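Local coordinates for protein IAA acetyltransferase (Bacillus cereus ATCC 14579, PDB 1Y9K) that probably transfers an acetyl group from acetyl-CoA to an amino group of its acceptor substrate, acting as a GNAT-family N-acetyltransferase, at residues S4-I10 / L38-Q44; D24-Q29 / K130-E134; M95-E99 / A150-N154; G79-L83 / L112-F118. One frame throughout, in Å; residues are numbered along the deposited sequence.

Contact 1: residues S4-I10 / L38-Q44; sequences SVVIERI and LTYVAKQ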
loop_
_atom_site.group_PDB
_atom_site.type_symbol
_atom_site.label_atom_id
_atom_site.label_comp_id
_atom_site.label_asym_id
_atom_site.label_seq_id
_atom_site.Cartn_x
_atom_site.Cartn_y
_atom_site.Cartn_z
ATOM N N SER A 4 15.955 -11.510 9.120
ATOM C CA SER A 4 15.174 -12.056 8.010
ATOM C C SER A 4 13.694 -11.712 8.124
ATOM O O SER A 4 13.047 -12.038 9.122
ATOM C CB SER A 4 15.364 -13.574 7.902
ATOM O OG SER A 4 14.971 -14.228 9.095
ATOM N N VAL A 5 13.171 -11.057 7.091
ATOM C CA VAL A 5 11.765 -10.684 7.043
ATOM C C VAL A 5 10.952 -11.819 6.417
ATOM O O VAL A 5 11.265 -12.287 5.325
ATOM C CB VAL A 5 11.558 -9.345 6.272
ATOM C CG1 VAL A 5 10.086 -8.990 6.169
ATOM C CG2 VAL A 5 12.309 -8.215 6.954
ATOM N N VAL A 6 9.917 -12.263 7.125
ATOM C CA VAL A 6 9.042 -13.332 6.636
ATOM C C VAL A 6 7.637 -12.788 6.360
ATOM O O VAL A 6 7.018 -12.191 7.238
ATOM C CB VAL A 6 8.986 -14.541 7.630
ATOM C CG1 VAL A 6 8.349 -15.748 6.972
ATOM C CG2 VAL A 6 10.381 -14.905 8.121
ATOM N N ILE A 7 7.148 -13.001 5.140
ATOM C CA ILE A 7 5.852 -12.471 4.702
ATOM C C ILE A 7 4.837 -13.590 4.512
ATOM O O ILE A 7 5.122 -14.594 3.874
ATOM C CB ILE A 7 5.962 -11.638 3.383
ATOM C CG1 ILE A 7 7.045 -10.557 3.503
ATOM C CG2 ILE A 7 4.606 -11.031 3.012
ATOM C CD1 ILE A 7 7.331 -9.785 2.205
ATOM N N GLU A 8 3.641 -13.400 5.055
ATOM C CA GLU A 8 2.596 -14.422 4.998
ATOM C C GLU A 8 1.191 -13.806 4.966
ATOM O O GLU A 8 0.991 -12.670 5.382
ATOM C CB GLU A 8 2.757 -15.440 6.165
ATOM C CG GLU A 8 3.186 -14.826 7.521
ATOM C CD GLU A 8 3.674 -15.858 8.560
ATOM O OE1 GLU A 8 4.725 -16.516 8.339
ATOM O OE2 GLU A 8 3.016 -15.986 9.622
ATOM N N ARG A 9 0.229 -14.560 4.447
ATOM C CA ARG A 9 -1.178 -14.190 4.532
ATOM C C ARG A 9 -1.738 -14.252 5.942
ATOM O O ARG A 9 -1.372 -15.120 6.738
ATOM C CB ARG A 9 -2.027 -15.101 3.662
ATOM C CG ARG A 9 -2.250 -14.534 2.313
ATOM C CD ARG A 9 -3.683 -14.670 1.880
ATOM N NE ARG A 9 -4.549 -13.783 2.640
ATOM C CZ ARG A 9 -5.866 -13.760 2.509
ATOM N NH1 ARG A 9 -6.466 -14.570 1.640
ATOM N NH2 ARG A 9 -6.582 -12.925 3.245
ATOM N N ILE A 10 -2.647 -13.330 6.234
ATOM C CA ILE A 10 -3.388 -13.365 7.478
ATOM C C ILE A 10 -4.873 -13.281 7.160
ATOM O O ILE A 10 -5.246 -12.725 6.127
ATOM C CB ILE A 10 -2.971 -12.230 8.459
ATOM C CG1 ILE A 10 -3.065 -10.862 7.787
ATOM C CG2 ILE A 10 -1.563 -12.486 9.028
ATOM C CD1 ILE A 10 -3.579 -9.787 8.689
ATOM N N LEU A 38 -7.219 -8.914 0.248
ATOM C CA LEU A 38 -6.294 -9.912 0.767
ATOM C C LEU A 38 -5.147 -9.211 1.473
ATOM O O LEU A 38 -4.449 -8.392 0.870
ATOM C CB LEU A 38 -5.744 -10.796 -0.367
ATOM C CG LEU A 38 -6.697 -11.404 -1.403
ATOM C CD1 LEU A 38 -5.946 -11.832 -2.668
ATOM C CD2 LEU A 38 -7.472 -12.577 -0.824
ATOM N N THR A 39 -4.951 -9.549 2.745
ATOM C CA THR A 39 -3.954 -8.896 3.585
ATOM C C THR A 39 -2.764 -9.810 3.862
ATOM O O THR A 39 -2.931 -10.946 4.289
ATOM C CB THR A 39 -4.567 -8.437 4.918
ATOM O OG1 THR A 39 -5.783 -7.720 4.670
ATOM C CG2 THR A 39 -3.601 -7.550 5.680
ATOM N N TYR A 40 -1.563 -9.295 3.610
ATOM C CA TYR A 40 -0.325 -10.007 3.905
ATOM C C TYR A 40 0.501 -9.199 4.899
ATOM O O TYR A 40 0.560 -7.976 4.800
ATOM C CB TYR A 40 0.466 -10.278 2.617
ATOM C CG TYR A 40 -0.318 -11.068 1.589
ATOM C CD1 TYR A 40 -1.390 -10.484 0.904
ATOM C CD2 TYR A 40 0.010 -12.393 1.298
ATOM C CE1 TYR A 40 -2.126 -11.192 -0.035
ATOM C CE2 TYR A 40 -0.721 -13.118 0.354
ATOM C CZ TYR A 40 -1.794 -12.505 -0.304
ATOM O OH TYR A 40 -2.540 -13.204 -1.236
ATOM N N VAL A 41 1.116 -9.871 5.868
ATOM C CA VAL A 41 1.965 -9.167 6.834
ATOM C C VAL A 41 3.436 -9.574 6.745
ATOM O O VAL A 41 3.753 -10.683 6.338
ATOM C CB VAL A 41 1.443 -9.271 8.299
ATOM C CG1 VAL A 41 0.047 -8.678 8.415
ATOM C CG2 VAL A 41 1.480 -10.727 8.815
ATOM N N ALA A 42 4.320 -8.649 7.112
ATOM C CA ALA A 42 5.746 -8.929 7.257
ATOM C C ALA A 42 6.093 -9.051 8.744
ATOM O O ALA A 42 5.684 -8.212 9.561
ATOM C CB ALA A 42 6.573 -7.839 6.601
ATOM N N LYS A 43 6.837 -10.102 9.090
ATOM C CA LYS A 43 7.275 -10.321 10.473
ATOM C C LYS A 43 8.796 -10.349 10.582
ATOM O O LYS A 43 9.461 -10.944 9.731
ATOM C CB LYS A 43 6.691 -11.625 11.024
ATOM C CG LYS A 43 5.202 -11.778 10.810
ATOM C CD LYS A 43 4.638 -12.908 11.634
ATOM C CE LYS A 43 3.180 -13.135 11.274
ATOM N NZ LYS A 43 2.415 -13.767 12.381
ATOM N N GLN A 44 9.334 -9.679 11.606
ATOM C CA GLN A 44 10.762 -9.791 11.990
ATOM C C GLN A 44 11.095 -9.147 13.346
ATOM O O GLN A 44 10.632 -8.041 13.652
ATOM C CB GLN A 44 11.728 -9.283 10.899
ATOM C CG GLN A 44 11.854 -7.780 10.781
ATOM C CD GLN A 44 13.295 -7.317 10.798
ATOM O OE1 GLN A 44 13.774 -6.706 9.840
ATOM N NE2 GLN A 44 13.995 -7.600 11.894
#

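Contact 2: residues D24-Q29 / K130-E134; sequences DPSERQ and KHYEE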
loop_
_atom_site.group_PDB
_atom_site.type_symbol
_atom_site.label_atom_id
_atom_site.label_comp_id
_atom_site.label_asym_id
_atom_site.label_seq_id
_atom_site.Cartn_x
_atom_site.Cartn_y
_atom_site.Cartn_z
ATOM N N ASP A 24 -3.113 4.733 6.377
ATOM C CA ASP A 24 -4.487 5.179 6.142
ATOM C C ASP A 24 -5.168 5.566 7.458
ATOM O O ASP A 24 -5.618 4.694 8.203
ATOM C CB ASP A 24 -5.267 4.090 5.403
ATOM C CG ASP A 24 -6.646 4.529 4.969
ATOM O OD1 ASP A 24 -7.124 5.596 5.382
ATOM O OD2 ASP A 24 -7.271 3.784 4.204
ATOM N N PRO A 25 -5.240 6.882 7.741
ATOM C CA PRO A 25 -5.694 7.437 9.030
ATOM C C PRO A 25 -7.114 7.082 9.466
ATOM O O PRO A 25 -7.453 7.287 10.620
ATOM C CB PRO A 25 -5.582 8.958 8.819
ATOM C CG PRO A 25 -4.603 9.116 7.715
ATOM C CD PRO A 25 -4.842 7.955 6.810
ATOM N N SER A 26 -7.935 6.552 8.570
ATOM C CA SER A 26 -9.325 6.265 8.913
ATOM C C SER A 26 -9.606 4.759 9.038
ATOM O O SER A 26 -9.280 3.970 8.143
ATOM C CB SER A 26 -10.270 6.935 7.910
ATOM O OG SER A 26 -11.461 6.187 7.727
ATOM N N GLU A 27 -10.205 4.375 10.163
ATOM C CA GLU A 27 -10.563 2.987 10.416
ATOM C C GLU A 27 -11.741 2.526 9.562
ATOM O O GLU A 27 -11.867 1.338 9.252
ATOM C CB GLU A 27 -10.870 2.773 11.895
ATOM C CG GLU A 27 -9.621 2.522 12.731
ATOM C CD GLU A 27 -9.927 2.066 14.156
ATOM O OE1 GLU A 27 -10.816 1.199 14.349
ATOM O OE2 GLU A 27 -9.260 2.568 15.084
ATOM N N ARG A 28 -12.602 3.469 9.190
ATOM C CA ARG A 28 -13.724 3.167 8.309
ATOM C C ARG A 28 -13.275 2.892 6.871
ATOM O O ARG A 28 -13.836 2.006 6.226
ATOM C CB ARG A 28 -14.781 4.274 8.351
ATOM C CG ARG A 28 -16.209 3.746 8.178
ATOM C CD ARG A 28 -17.196 4.473 9.102
ATOM N NE ARG A 28 -17.510 5.825 8.636
ATOM C CZ ARG A 28 -18.194 6.730 9.336
ATOM N NH1 ARG A 28 -18.644 6.448 10.556
ATOM N NH2 ARG A 28 -18.429 7.928 8.812
ATOM N N GLN A 29 -12.273 3.644 6.392
ATOM C CA GLN A 29 -11.645 3.411 5.078
ATOM C C GLN A 29 -11.059 2.013 5.031
ATOM O O GLN A 29 -11.389 1.223 4.153
ATOM C CB GLN A 29 -10.489 4.384 4.810
ATOM C CG GLN A 29 -10.802 5.859 4.885
ATOM C CD GLN A 29 -11.449 6.396 3.644
ATOM O OE1 GLN A 29 -12.533 6.960 3.708
ATOM N NE2 GLN A 29 -10.786 6.227 2.502
ATOM N N LYS A 130 -11.229 15.045 0.534
ATOM C CA LYS A 130 -12.549 14.448 0.412
ATOM C C LYS A 130 -12.764 13.235 1.325
ATOM O O LYS A 130 -13.879 13.004 1.793
ATOM C CB LYS A 130 -12.767 14.028 -1.037
ATOM C CG LYS A 130 -14.103 14.425 -1.603
ATOM C CD LYS A 130 -13.976 14.771 -3.074
ATOM C CE LYS A 130 -13.316 16.132 -3.269
ATOM N NZ LYS A 130 -13.040 16.370 -4.715
ATOM N N HIS A 131 -11.703 12.462 1.562
ATOM C CA HIS A 131 -11.802 11.222 2.330
ATOM C C HIS A 131 -11.486 11.385 3.812
ATOM O O HIS A 131 -11.799 10.507 4.611
ATOM C CB HIS A 131 -10.900 10.142 1.724
ATOM C CG HIS A 131 -11.447 9.535 0.472
ATOM N ND1 HIS A 131 -11.502 10.217 -0.724
ATOM C CD2 HIS A 131 -11.967 8.309 0.229
ATOM C CE1 HIS A 131 -12.033 9.438 -1.651
ATOM N NE2 HIS A 131 -12.320 8.274 -1.100
ATOM N N TYR A 132 -10.857 12.494 4.180
ATOM C CA TYR A 132 -10.452 12.700 5.567
ATOM C C TYR A 132 -10.846 14.072 6.081
ATOM O O TYR A 132 -10.655 15.083 5.400
ATOM C CB TYR A 132 -8.949 12.464 5.737
ATOM C CG TYR A 132 -8.486 11.136 5.183
ATOM C CD1 TYR A 132 -7.946 11.048 3.902
ATOM C CD2 TYR A 132 -8.606 9.966 5.932
ATOM C CE1 TYR A 132 -7.528 9.840 3.382
ATOM C CE2 TYR A 132 -8.191 8.741 5.422
ATOM C CZ TYR A 132 -7.651 8.684 4.147
ATOM O OH TYR A 132 -7.237 7.482 3.630
ATOM N N GLU A 133 -11.414 14.087 7.282
ATOM C CA GLU A 133 -11.789 15.320 7.962
ATOM C C GLU A 133 -10.560 16.227 8.126
ATOM O O GLU A 133 -10.617 17.416 7.820
ATOM C CB GLU A 133 -12.418 14.983 9.329
ATOM C CG GLU A 133 -13.420 16.018 9.893
ATOM C CD GLU A 133 -13.896 15.678 11.327
ATOM O OE1 GLU A 133 -14.605 16.515 11.947
ATOM O OE2 GLU A 133 -13.555 14.579 11.839
ATOM N N GLU A 134 -9.445 15.646 8.571
ATOM C CA GLU A 134 -8.244 16.417 8.888
ATOM C C GLU A 134 -7.170 16.417 7.790
ATOM O O GLU A 134 -6.817 15.364 7.245
ATOM C CB GLU A 134 -7.638 15.945 10.218
ATOM C CG GLU A 134 -6.533 16.859 10.765
ATOM C CD GLU A 134 -7.034 18.260 11.095
ATOM O OE1 GLU A 134 -7.602 18.433 12.200
ATOM O OE2 GLU A 134 -6.852 19.185 10.258
#

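Contact 3: residues M95-E99 / A150-N154; sequences MSKLE and AMELN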
loop_
_atom_site.group_PDB
_atom_site.type_symbol
_atom_site.label_atom_id
_atom_site.label_comp_id
_atom_site.label_asym_id
_atom_site.label_seq_id
_atom_site.Cartn_x
_atom_site.Cartn_y
_atom_site.Cartn_z
HETATM N N MSE A 95 -3.640 -11.991 -12.531
HETATM C CA MSE A 95 -3.787 -10.580 -12.911
HETATM C C MSE A 95 -2.744 -10.146 -13.947
HETATM O O MSE A 95 -1.619 -10.675 -13.987
HETATM C CB MSE A 95 -3.729 -9.651 -11.680
HETATM C CG MSE A 95 -4.656 -10.045 -10.520
HETATM SE SE MSE A 95 -6.409 -9.792 -10.808
HETATM C CE MSE A 95 -6.926 -11.442 -11.219
ATOM N N SER A 96 -3.131 -9.180 -14.776
ATOM C CA SER A 96 -2.221 -8.587 -15.749
ATOM C C SER A 96 -1.842 -7.134 -15.404
ATOM O O SER A 96 -0.945 -6.563 -16.027
ATOM C CB SER A 96 -2.824 -8.661 -17.156
ATOM O OG SER A 96 -3.958 -7.816 -17.258
ATOM N N LYS A 97 -2.515 -6.549 -14.413
ATOM C CA LYS A 97 -2.274 -5.156 -14.028
ATOM C C LYS A 97 -2.265 -5.002 -12.502
ATOM O O LYS A 97 -3.172 -5.477 -11.816
ATOM C CB LYS A 97 -3.333 -4.234 -14.661
ATOM C CG LYS A 97 -2.964 -2.753 -14.686
ATOM C CD LYS A 97 -4.037 -1.897 -15.382
ATOM C CE LYS A 97 -3.414 -0.668 -16.053
ATOM N NZ LYS A 97 -4.090 0.626 -15.685
ATOM N N LEU A 98 -1.221 -4.354 -11.985
ATOM C CA LEU A 98 -1.149 -3.977 -10.575
ATOM C C LEU A 98 -1.094 -2.454 -10.423
ATOM O O LEU A 98 -0.302 -1.790 -11.085
ATOM C CB LEU A 98 0.043 -4.650 -9.869
ATOM C CG LEU A 98 0.136 -4.518 -8.337
ATOM C CD1 LEU A 98 -1.056 -5.146 -7.588
ATOM C CD2 LEU A 98 1.453 -5.079 -7.821
ATOM N N GLU A 99 -1.961 -1.917 -9.564
ATOM C CA GLU A 99 -2.020 -0.480 -9.291
ATOM C C GLU A 99 -1.732 -0.144 -7.832
ATOM O O GLU A 99 -1.956 -0.945 -6.918
ATOM C CB GLU A 99 -3.364 0.109 -9.713
ATOM C CG GLU A 99 -3.676 -0.110 -11.206
ATOM C CD GLU A 99 -4.934 0.595 -11.673
ATOM O OE1 GLU A 99 -5.867 0.773 -10.876
ATOM O OE2 GLU A 99 -5.000 0.971 -12.860
ATOM N N ALA A 150 0.690 2.394 -12.095
ATOM C CA ALA A 150 0.305 1.079 -12.578
ATOM C C ALA A 150 1.480 0.322 -13.152
ATOM O O ALA A 150 2.475 0.898 -13.594
ATOM C CB ALA A 150 -0.809 1.188 -13.601
HETATM N N MSE A 151 1.332 -0.990 -13.146
HETATM C CA MSE A 151 2.353 -1.902 -13.588
HETATM C C MSE A 151 1.663 -3.015 -14.389
HETATM O O MSE A 151 0.657 -3.597 -13.940
HETATM C CB MSE A 151 3.024 -2.486 -12.353
HETATM C CG MSE A 151 4.351 -3.123 -12.602
HETATM SE SE MSE A 151 4.868 -4.090 -11.180
HETATM C CE MSE A 151 6.541 -4.438 -11.672
ATOM N N GLU A 152 2.184 -3.304 -15.576
ATOM C CA GLU A 152 1.727 -4.474 -16.313
ATOM C C GLU A 152 2.494 -5.699 -15.835
ATOM O O GLU A 152 3.718 -5.674 -15.741
ATOM C CB GLU A 152 1.817 -4.260 -17.828
ATOM C CG GLU A 152 0.447 -3.935 -18.442
ATOM C CD GLU A 152 0.460 -2.794 -19.469
ATOM O OE1 GLU A 152 1.431 -2.667 -20.259
ATOM O OE2 GLU A 152 -0.531 -2.022 -19.499
ATOM N N LEU A 153 1.757 -6.747 -15.475
ATOM C CA LEU A 153 2.354 -7.970 -14.952
ATOM C C LEU A 153 2.525 -8.994 -16.075
ATOM O O LEU A 153 3.584 -9.625 -16.183
ATOM C CB LEU A 153 1.514 -8.546 -13.802
ATOM C CG LEU A 153 1.144 -7.626 -12.630
ATOM C CD1 LEU A 153 0.097 -8.279 -11.735
ATOM C CD2 LEU A 153 2.362 -7.219 -11.826
ATOM N N ASN A 154 1.466 -9.140 -16.883
ATOM C CA ASN A 154 1.427 -9.913 -18.154
ATOM C C ASN A 154 0.359 -11.006 -18.236
ATOM O O ASN A 154 -0.598 -10.890 -19.014
ATOM C CB ASN A 154 2.804 -10.458 -18.584
ATOM C CG ASN A 154 3.559 -9.495 -19.499
ATOM O OD1 ASN A 154 3.285 -8.288 -19.524
ATOM N ND2 ASN A 154 4.510 -10.031 -20.265
#

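Contact 4: residues G79-L83 / L112-F118; sequences GKKLL and LYQKCGF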
loop_
_atom_site.group_PDB
_atom_site.type_symbol
_atom_site.label_atom_id
_atom_site.label_comp_id
_atom_site.label_asym_id
_atom_site.label_seq_id
_atom_site.Cartn_x
_atom_site.Cartn_y
_atom_site.Cartn_z
ATOM N N GLY A 79 9.882 -2.151 2.552
ATOM C CA GLY A 79 8.917 -1.690 1.554
ATOM C C GLY A 79 9.161 -2.373 0.225
ATOM O O GLY A 79 8.258 -2.995 -0.335
ATOM N N LYS A 80 10.395 -2.252 -0.268
ATOM C CA LYS A 80 10.917 -3.048 -1.386
ATOM C C LYS A 80 10.419 -4.494 -1.364
ATOM O O LYS A 80 9.851 -4.970 -2.351
ATOM C CB LYS A 80 12.444 -3.059 -1.331
ATOM C CG LYS A 80 13.154 -2.148 -2.304
ATOM C CD LYS A 80 13.956 -2.958 -3.331
ATOM C CE LYS A 80 13.072 -3.549 -4.437
ATOM N NZ LYS A 80 13.792 -4.599 -5.236
ATOM N N LYS A 81 10.636 -5.178 -0.237
ATOM C CA LYS A 81 10.266 -6.588 -0.067
ATOM C C LYS A 81 8.766 -6.863 -0.146
ATOM O O LYS A 81 8.354 -7.807 -0.817
ATOM C CB LYS A 81 10.837 -7.135 1.244
ATOM C CG LYS A 81 12.271 -7.619 1.126
ATOM C CD LYS A 81 13.035 -7.496 2.435
ATOM C CE LYS A 81 14.461 -8.015 2.278
ATOM N NZ LYS A 81 15.440 -7.190 3.049
ATOM N N LEU A 82 7.959 -6.048 0.536
ATOM C CA LEU A 82 6.500 -6.181 0.500
ATOM C C LEU A 82 5.953 -5.975 -0.908
ATOM O O LEU A 82 4.980 -6.623 -1.315
ATOM C CB LEU A 82 5.836 -5.181 1.452
ATOM C CG LEU A 82 5.851 -5.452 2.962
ATOM C CD1 LEU A 82 5.439 -4.184 3.728
ATOM C CD2 LEU A 82 4.974 -6.656 3.352
ATOM N N LEU A 83 6.599 -5.070 -1.638
ATOM C CA LEU A 83 6.196 -4.684 -2.980
ATOM C C LEU A 83 6.483 -5.813 -3.967
ATOM O O LEU A 83 5.591 -6.209 -4.720
ATOM C CB LEU A 83 6.933 -3.403 -3.376
ATOM C CG LEU A 83 6.194 -2.234 -4.018
ATOM C CD1 LEU A 83 4.799 -1.991 -3.426
ATOM C CD2 LEU A 83 7.058 -0.996 -3.880
ATOM N N LEU A 112 10.221 4.999 -4.759
ATOM C CA LEU A 112 10.197 3.557 -4.493
ATOM C C LEU A 112 9.355 2.779 -5.515
ATOM O O LEU A 112 9.845 1.839 -6.140
ATOM C CB LEU A 112 9.706 3.267 -3.067
ATOM C CG LEU A 112 9.646 1.788 -2.636
ATOM C CD1 LEU A 112 11.053 1.193 -2.515
ATOM C CD2 LEU A 112 8.859 1.598 -1.334
ATOM N N TYR A 113 8.096 3.177 -5.681
ATOM C CA TYR A 113 7.192 2.523 -6.624
ATOM C C TYR A 113 7.755 2.474 -8.034
ATOM O O TYR A 113 7.709 1.429 -8.686
ATOM C CB TYR A 113 5.810 3.195 -6.621
ATOM C CG TYR A 113 5.086 3.124 -5.286
ATOM C CD1 TYR A 113 5.353 2.100 -4.375
ATOM C CD2 TYR A 113 4.121 4.064 -4.948
ATOM C CE1 TYR A 113 4.688 2.034 -3.131
ATOM C CE2 TYR A 113 3.447 4.007 -3.721
ATOM C CZ TYR A 113 3.738 2.990 -2.820
ATOM O OH TYR A 113 3.086 2.929 -1.617
ATOM N N GLN A 114 8.307 3.598 -8.495
ATOM C CA GLN A 114 8.860 3.677 -9.845
ATOM C C GLN A 114 10.120 2.816 -10.020
ATOM O O GLN A 114 10.301 2.178 -11.063
ATOM C CB GLN A 114 9.144 5.127 -10.225
ATOM C CG GLN A 114 7.921 6.005 -10.313
ATOM C CD GLN A 114 8.262 7.398 -10.777
ATOM O OE1 GLN A 114 8.532 8.294 -9.967
ATOM N NE2 GLN A 114 8.290 7.585 -12.084
ATOM N N LYS A 115 10.980 2.804 -8.997
ATOM C CA LYS A 115 12.156 1.924 -8.965
ATOM C C LYS A 115 11.727 0.470 -9.082
ATOM O O LYS A 115 12.427 -0.338 -9.665
ATOM C CB LYS A 115 12.957 2.112 -7.669
ATOM C CG LYS A 115 13.784 3.382 -7.617
ATOM C CD LYS A 115 14.673 3.427 -6.377
ATOM C CE LYS A 115 15.283 4.826 -6.172
ATOM N NZ LYS A 115 16.524 4.800 -5.326
ATOM N N CYS A 116 10.561 0.158 -8.522
ATOM C CA CYS A 116 10.016 -1.193 -8.545
ATOM C C CYS A 116 9.156 -1.506 -9.789
ATOM O O CYS A 116 8.588 -2.581 -9.883
ATOM C CB CYS A 116 9.243 -1.471 -7.244
ATOM S SG CYS A 116 10.289 -1.443 -5.724
ATOM N N GLY A 117 9.062 -0.576 -10.734
ATOM C CA GLY A 117 8.390 -0.851 -12.007
ATOM C C GLY A 117 7.054 -0.170 -12.268
ATOM O O GLY A 117 6.513 -0.277 -13.362
ATOM N N PHE A 118 6.516 0.518 -11.267
ATOM C CA PHE A 118 5.269 1.272 -11.412
ATOM C C PHE A 118 5.453 2.560 -12.223
ATOM O O PHE A 118 6.459 3.260 -12.093
ATOM C CB PHE A 118 4.675 1.589 -10.038
ATOM C CG PHE A 118 4.078 0.390 -9.344
ATOM C CD1 PHE A 118 4.846 -0.382 -8.469
ATOM C CD2 PHE A 118 2.747 0.029 -9.565
ATOM C CE1 PHE A 118 4.292 -1.495 -7.823
ATOM C CE2 PHE A 118 2.187 -1.083 -8.924
ATOM C CZ PHE A 118 2.960 -1.842 -8.057
#

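Contact 1: residues S4-I10 / L38-Q44
A salt bridge runs diagonally across two antiparallel strands: E8 pairs in register with V41, yet its OE2 lies 3.6 Å from NZ of K43, the partner of V6. Side chains two residues apart along a strand share a face, so two long ones can meet over the intervening rung. Beneath it the backbone forms a regular ladder. V6 N donates to K43 O (3.0 Å) and K43 N to V6 O (2.8 Å), E8 N to V41 O (3.0 Å) and V41 N to E8 O (2.8 Å). On that face I10 CG2 meets V41 CG2 at 3.5 Å, both also touching P16. I7, Y40 and A42, on the other face, meet helix 78-92, which small A42 lets approach closely. I7 CG1 lies 4.1 Å from A42 CB, while exposed R9 sits too far from the Y40 ring for more than weak cation-pi attraction. The chemistry implies an edge strand held chiefly by its backbone, with apolar contacts on both faces and charges at the margins.

Contact 2: residues D24-Q29 / K130-E134
K130 and H131 finish the short helix 127-131. The imidazole of H131 has its polar partner within its own helix, ND1 bonding to the carbonyl of Y127, whose ring it also stacks on. Toward 24-29 it offers a ring edge, where H131 CD2 lies 3.3 Å from NE2 of Q29 in simple van der Waals contact. Y132, the first residue to leave helical geometry, does most of the work. Tyrosine suits this place because it is long enough to reach over the turn and has a hydroxyl at its tip: Y132 OH donates to D24 OD1 at 2.6 Å. On the way its ring packs on the turn, with Y132 CE2 3.7 Å from P25 CD, 3.7 Å from S26 CB and 3.9 Å from Q29 CG. The receiving turn is itself ordered: S26 is the N-cap of helix 27-36, its OG accepting from Q29 N at 3.0 Å, and S26 N makes a weak bond to D24 OD1 (3.4 Å). After Y132 the chain turns off through E133 and E134 toward strand 136-138. D24 lies between helices 17-23 and 27-36, and its other oxygen, OD2, bonds to the hydroxyl of Y33; one buried carboxylate thus ties the junction of these two helices to both helix 27-36 and the end of helix 127-131.

Contact 3: residues M95-E99 / A150-N154
Three backbone hydrogen bonds join these segments. L98 N donates to M151 O (2.8 Å) and its carbonyl accepts from M151 N (L98 O to M151 N 2.7 Å, bent at 136°), so L98 and M151 form a hydrogen-bonded pair; S96 O takes L153 N at 2.8 Å, extending the pairing just past the strand ends. K97 and E99, in non-hydrogen-bonded pairs here, turn their backbone the other way and bond to K60, M62 and I64. K97 NZ reaches along its own strand to E99 OE2 (3.0 Å, a salt bridge), while E99 OE1 has a long, weak ion pair with R148. A150 opposite E99 is small enough to fit beside these charges. On the other face L98 CB packs against L153 CD2 at 4.0 Å, with M151, a selenomethionine, alongside; leucine suits this buried, apolar side. Strand 97-103 lies between strand 61-69, to which it is parallel, and antiparallel strand 141-152, with V87 of helix 78-92 lying against L98, M151 and L153.

Contact 4: residues G79-L83 / L112-F118
Apolar packing dominates, and L83 is its centre. CD2 of L83 lies 4.0 Å from L112 CG, 3.6 Å from Y113 CD1 at the edge of the ring and 3.7 Å from C116 SG, while L83 CG is 4.3 Å from F118 CE1. A branched leucine suits this place, for it can fill the angle between a helix end and the chain that leaves it. K80, on the exposed flank, adds only its aliphatic length: K80 CG lies 4.0 Å from L112 CD1 and K80 CE 3.7 Å from C116 SG, so its ammonium can stay near solvent. Glycine suits the place of G79 sterically, since an ideal CB would stand only 3.2 Å from L112 CD2, a tight fit. Hydrogen bonds serve each segment separately, none passing between them. L83 N bonds to G79 O (3.0 Å) in the first helix. The second ends in a Schellman motif, F118 N donating to Y113 O and G117 N to Q114 O, both at 3.0 Å. The positive phi of G117 is one that a side chain would hinder, and the turn brings F118 back over the core. In sequence, G79 is the last glycine of the Q/R-x-x-G-x-G/A motif that starts the GNAT pyrophosphate-binding helix, and the leucine-tyrosine to glycine-phenylalanine run is a familiar GNAT signature; their packing is consistent with the acetyl-CoA-binding part of the fold.

Contacts 1, 3 and 4 are partly buried, whereas contact 2 lies on the surface and touches none of them. Contacts 1 and 3 are antiparallel pairings in the same sheet, about 21 Å apart between centres; backbone hydrogen bonds do the joining, and each carries a lysine-glutamate salt bridge, across the strands in contact 1 and within one strand in contact 3. Contact 4, side-chain packing alone, links them: L82 meets A42 of contact 1, and F118 and G117 meet L98 and M151 of contact 3. Contact 2 combines one tyrosine-carboxylate hydrogen bond with packing of the same tyrosine ring, joining helix ends on the far side of the chain's centre from contacts 3 and 4.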